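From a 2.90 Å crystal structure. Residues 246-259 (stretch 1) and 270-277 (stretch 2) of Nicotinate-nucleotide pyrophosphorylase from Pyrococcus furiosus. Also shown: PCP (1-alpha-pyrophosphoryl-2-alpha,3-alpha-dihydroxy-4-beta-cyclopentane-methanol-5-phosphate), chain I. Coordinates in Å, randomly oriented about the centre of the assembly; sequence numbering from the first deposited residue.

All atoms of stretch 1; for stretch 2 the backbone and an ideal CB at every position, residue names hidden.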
# COMPACT_ATOMS: atom_id res chain seq x y z
N ARG A 246 25.37 -9.21 7.06
CA ARG A 246 25.46 -9.37 8.51
C ARG A 246 24.68 -8.34 9.34
O ARG A 246 24.42 -8.57 10.52
CB ARG A 246 26.94 -9.37 8.93
CG ARG A 246 27.77 -10.43 8.21
CD ARG A 246 27.27 -11.83 8.55
NE ARG A 246 27.71 -12.86 7.60
CZ ARG A 246 28.97 -13.25 7.45
NH1 ARG A 246 29.94 -12.72 8.18
NH2 ARG A 246 29.26 -14.19 6.56
N ARG A 247 24.29 -7.22 8.72
CA ARG A 247 23.55 -6.19 9.44
C ARG A 247 22.09 -6.53 9.71
O ARG A 247 21.21 -6.08 8.99
CB ARG A 247 23.61 -4.85 8.71
CG ARG A 247 24.94 -4.14 8.80
CD ARG A 247 24.81 -2.66 8.47
NE ARG A 247 26.12 -2.10 8.17
CZ ARG A 247 26.34 -0.87 7.73
NH1 ARG A 247 25.34 -0.04 7.54
NH2 ARG A 247 27.58 -0.47 7.46
N GLY A 248 21.84 -7.32 10.74
CA GLY A 248 20.46 -7.65 11.07
C GLY A 248 19.80 -6.40 11.65
O GLY A 248 18.73 -5.96 11.20
N ASN A 249 20.44 -5.81 12.65
CA ASN A 249 19.94 -4.60 13.27
C ASN A 249 21.18 -3.83 13.64
O ASN A 249 21.78 -4.07 14.69
CB ASN A 249 19.13 -4.93 14.53
CG ASN A 249 18.34 -3.74 15.04
OD1 ASN A 249 18.85 -2.63 15.16
ND2 ASN A 249 17.09 -3.97 15.34
N PHE A 250 21.58 -2.90 12.79
CA PHE A 250 22.78 -2.13 13.05
C PHE A 250 22.72 -1.44 14.40
O PHE A 250 23.67 -1.51 15.18
CB PHE A 250 23.01 -1.11 11.94
CG PHE A 250 24.46 -0.73 11.75
CD1 PHE A 250 25.46 -1.71 11.87
CD2 PHE A 250 24.82 0.58 11.48
CE1 PHE A 250 26.80 -1.37 11.72
CE2 PHE A 250 26.16 0.93 11.32
CZ PHE A 250 27.15 -0.04 11.44
N ARG A 251 21.61 -0.78 14.69
CA ARG A 251 21.44 -0.11 15.97
C ARG A 251 21.83 -1.06 17.11
O ARG A 251 22.72 -0.76 17.91
CB ARG A 251 19.99 0.31 16.14
CG ARG A 251 19.64 0.75 17.55
CD ARG A 251 19.71 2.24 17.67
NE ARG A 251 19.43 2.67 19.03
CZ ARG A 251 19.35 3.94 19.41
NH1 ARG A 251 19.51 4.90 18.51
NH2 ARG A 251 19.13 4.24 20.68
N LYS A 252 21.14 -2.19 17.17
CA LYS A 252 21.41 -3.17 18.20
C LYS A 252 22.88 -3.55 18.23
O LYS A 252 23.48 -3.61 19.30
CB LYS A 252 20.57 -4.41 17.99
CG LYS A 252 19.15 -4.34 18.53
CD LYS A 252 18.48 -5.67 18.27
CE LYS A 252 17.00 -5.68 18.64
NZ LYS A 252 16.43 -7.02 18.24
N ILE A 253 23.45 -3.84 17.06
CA ILE A 253 24.86 -4.22 16.99
C ILE A 253 25.75 -3.11 17.57
O ILE A 253 26.68 -3.39 18.32
CB ILE A 253 25.30 -4.54 15.53
CG1 ILE A 253 24.59 -5.79 15.03
CG2 ILE A 253 26.82 -4.76 15.47
CD1 ILE A 253 25.02 -6.24 13.64
N ILE A 254 25.44 -1.87 17.24
CA ILE A 254 26.21 -0.75 17.76
C ILE A 254 26.12 -0.67 19.28
O ILE A 254 27.12 -0.39 19.95
CB ILE A 254 25.71 0.58 17.20
CG1 ILE A 254 25.96 0.63 15.69
CG2 ILE A 254 26.38 1.73 17.95
CD1 ILE A 254 25.51 1.90 15.02
N GLU A 255 24.95 -0.92 19.84
CA GLU A 255 24.79 -0.88 21.28
C GLU A 255 25.61 -1.97 21.97
O GLU A 255 26.35 -1.70 22.92
CB GLU A 255 23.32 -1.01 21.65
CG GLU A 255 22.45 0.06 21.03
CD GLU A 255 20.99 -0.02 21.48
OE1 GLU A 255 20.45 -1.15 21.54
OE2 GLU A 255 20.39 1.04 21.76
N GLU A 256 25.47 -3.20 21.48
CA GLU A 256 26.18 -4.35 22.04
C GLU A 256 27.67 -4.05 22.14
O GLU A 256 28.32 -4.43 23.12
CB GLU A 256 25.94 -5.57 21.16
CG GLU A 256 26.60 -6.84 21.61
CD GLU A 256 26.14 -8.04 20.78
OE1 GLU A 256 26.84 -9.08 20.74
OE2 GLU A 256 25.06 -7.95 20.16
N VAL A 257 28.21 -3.36 21.16
CA VAL A 257 29.63 -3.04 21.20
C VAL A 257 29.87 -2.08 22.35
O VAL A 257 30.76 -2.30 23.19
CB VAL A 257 30.13 -2.40 19.88
CG1 VAL A 257 31.56 -1.90 20.03
CG2 VAL A 257 30.06 -3.42 18.76
N ARG A 258 29.08 -1.01 22.40
CA ARG A 258 29.21 -0.04 23.46
C ARG A 258 29.15 -0.73 24.82
O ARG A 258 29.87 -0.36 25.75
CB ARG A 258 28.10 0.99 23.38
CG ARG A 258 28.12 1.80 22.13
CD ARG A 258 26.87 2.62 22.05
NE ARG A 258 26.94 3.83 22.85
CZ ARG A 258 27.67 4.89 22.54
NH1 ARG A 258 28.42 4.90 21.45
NH2 ARG A 258 27.63 5.97 23.31
N TRP A 259 28.28 -1.73 24.95
CA TRP A 259 28.15 -2.43 26.21
C TRP A 259 29.40 -3.21 26.54
O TRP A 259 30.06 -2.94 27.54
CB TRP A 259 26.96 -3.37 26.18
CG TRP A 259 26.79 -4.16 27.44
CD1 TRP A 259 27.17 -5.45 27.66
CD2 TRP A 259 26.15 -3.73 28.64
NE1 TRP A 259 26.81 -5.85 28.91
CE2 TRP A 259 26.17 -4.81 29.54
CE3 TRP A 259 25.55 -2.52 29.04
CZ2 TRP A 259 25.62 -4.73 30.82
CZ3 TRP A 259 24.99 -2.44 30.32
CH2 TRP A 259 25.03 -3.55 31.19
N UNK A 270 35.25 5.75 21.25
CA UNK A 270 34.03 6.15 20.58
C UNK A 270 33.63 5.16 19.49
O UNK A 270 34.41 4.29 19.10
CB UNK A 270 34.20 7.55 19.98
N UNK A 271 32.40 5.29 19.01
CA UNK A 271 31.90 4.43 17.96
C UNK A 271 31.83 5.17 16.64
O UNK A 271 31.03 6.10 16.48
CB UNK A 271 30.52 3.88 18.33
N UNK A 272 32.68 4.77 15.71
CA UNK A 272 32.73 5.38 14.39
C UNK A 272 32.16 4.35 13.41
O UNK A 272 32.61 3.20 13.38
CB UNK A 272 34.15 5.80 14.01
N UNK A 273 31.16 4.76 12.63
CA UNK A 273 30.55 3.84 11.66
C UNK A 273 30.57 4.36 10.23
O UNK A 273 30.60 5.56 9.97
CB UNK A 273 29.10 3.55 12.06
N UNK A 274 30.56 3.42 9.31
CA UNK A 274 30.56 3.75 7.91
C UNK A 274 30.04 2.50 7.21
O UNK A 274 30.08 1.40 7.76
CB UNK A 274 31.94 4.17 7.41
N UNK A 275 29.54 2.67 5.99
CA UNK A 275 29.05 1.52 5.26
C UNK A 275 27.62 1.67 4.80
O UNK A 275 26.68 1.58 5.60
CB UNK A 275 29.18 0.26 6.13
N UNK A 276 27.48 1.91 3.50
CA UNK A 276 26.19 2.08 2.87
C UNK A 276 25.11 2.66 3.75
O UNK A 276 24.26 1.94 4.25
CB UNK A 276 25.71 0.73 2.33
N UNK A 277 25.14 3.97 3.95
CA UNK A 277 24.12 4.58 4.77
C UNK A 277 23.66 5.94 4.28
O UNK A 277 24.43 6.75 3.79
CB UNK A 277 24.63 4.71 6.21
C1 PCP I . 33.52 1.33 2.34
C2 PCP I . 34.10 2.51 1.52
C3 PCP I . 34.06 3.71 2.50
C4 PCP I . 32.79 3.49 3.35
C5 PCP I . 32.74 2.00 3.43
CP PCP I . 31.48 4.12 2.78
O1 PCP I . 34.62 0.56 3.06
O2 PCP I . 35.44 2.24 1.10
O3 PCP I . 35.19 3.77 3.38
OP PCP I . 31.07 3.64 1.45
P PCP I . 29.51 3.41 1.03
O1P PCP I . 29.34 3.99 -0.32
O2P PCP I . 28.67 4.11 2.06
O3P PCP I . 29.31 1.93 1.02
PA PCP I . 34.40 -0.73 3.97
O1A PCP I . 33.63 -1.73 3.12
O2A PCP I . 33.60 -0.26 5.17
O3A PCP I . 35.86 -1.17 4.31
PB PCP I . 37.23 -1.20 3.60
O1B PCP I . 38.26 -1.94 4.39
O2B PCP I . 37.77 0.14 3.41
O3B PCP I . 37.13 -1.84 2.25

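Helix 250-259 runs nearly antiparallel to strand 270-274, with an angle of 151° between their directions and a closest axial approach of 9.6 Å, so alternate strand positions should meet the helix. At position 270 the CA-to-CB bond points away from stretch 1 and nothing of that stretch lies within 5.5 Å of the ideal CB. Stretch 1 sets little constraint here; the residue is K270, which makes no contact with it.

Position 271 points toward the helix. Its ideal CB lies 4.7 Å from I254 CG2, among aliphatic groups, and 3.9 Å from R258 NH1, so a branched or long aliphatic side chain would suit, although a polar one could also address the guanidinium. The deposited residue is I271. Its CG2 packs 3.9 Å from I254 CG2, while CD1 reaches V257 CG1, also at 3.9 Å. R258 starts out sideways, but its end bends in, bringing NH1 to 3.2 Å from I271 CG1 at the guanidinium edge.

Position 272 is out of reach of stretch 1, and the helix does not discriminate among side chains; it is F272.

Position 273 faces the helix again. The ideal CB is 4.0 Å from F250 CE2 and 4.9 Å from I254 CD1, so the nearby surface is apolar and close, favouring a compact aliphatic residue such as valine, isoleucine or alanine. V273 occupies it: its CB meets the edge of the F250 ring, 4.0 Å from CE2, and its CG1 lies 4.0 Å from I254 CD1.

Position 274 points away with nothing of stretch 1 within 5.5 Å of its ideal CB, so many side chains would do; its carbonyl O lies 3.1 Å from R247 NH2. The residue is S274, whose OG lies 4.0 Å from PCP O2A.

Position 275 is the most restrictive. An ideal CB would lie 2.2 Å from R247 NH2, a clash, and at phi/psi 125/105 it would also jam against the preceding carbonyl O. Glycine is required, and G275 is found. Its O accepts a hydrogen bond from R247 NH1 at 2.9 Å and a weak one from R247 NH2, also at 2.9 Å, so the guanidinium edge grips the backbone.

Position 276 points sideways, its ideal CB 5.3 Å from R247 NH1; stretch 1 leaves room for a side chain, though the positive phi of 30° favours glycine or asparagine. It is G276, whose N donates to PCP O3P at 3.1 Å.

Position 277 points toward stretch 1, but its ideal CB is 5.0 Å from R247 NH1, leaving several choices. L277 stays beyond contact distance.

Stretch 2, residues 270-277: KIFVSGGL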
# COMPACT_ATOMS: atom_id res chain seq x y z
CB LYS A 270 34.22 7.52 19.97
CG LYS A 270 34.66 8.60 20.94
CD LYS A 270 35.07 9.86 20.18
CE LYS A 270 35.32 11.02 21.11
NZ LYS A 270 34.08 11.37 21.85
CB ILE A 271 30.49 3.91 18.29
CG1 ILE A 271 30.49 3.25 19.67
CG2 ILE A 271 30.06 2.90 17.23
CD1 ILE A 271 31.35 2.00 19.77
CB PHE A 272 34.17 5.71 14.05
CG PHE A 272 34.33 6.47 12.77
CD1 PHE A 272 34.15 5.83 11.54
CD2 PHE A 272 34.66 7.82 12.78
CE1 PHE A 272 34.29 6.53 10.34
CE2 PHE A 272 34.81 8.53 11.59
CZ PHE A 272 34.62 7.89 10.37
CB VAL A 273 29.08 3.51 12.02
CG1 VAL A 273 28.98 3.02 13.45
CG2 VAL A 273 28.19 4.72 11.78
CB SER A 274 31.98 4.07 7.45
OG SER A 274 32.77 2.90 7.42
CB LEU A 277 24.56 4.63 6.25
CG LEU A 277 26.02 4.89 6.63
CD1 LEU A 277 26.34 6.36 6.51
CD2 LEU A 277 26.24 4.40 8.06
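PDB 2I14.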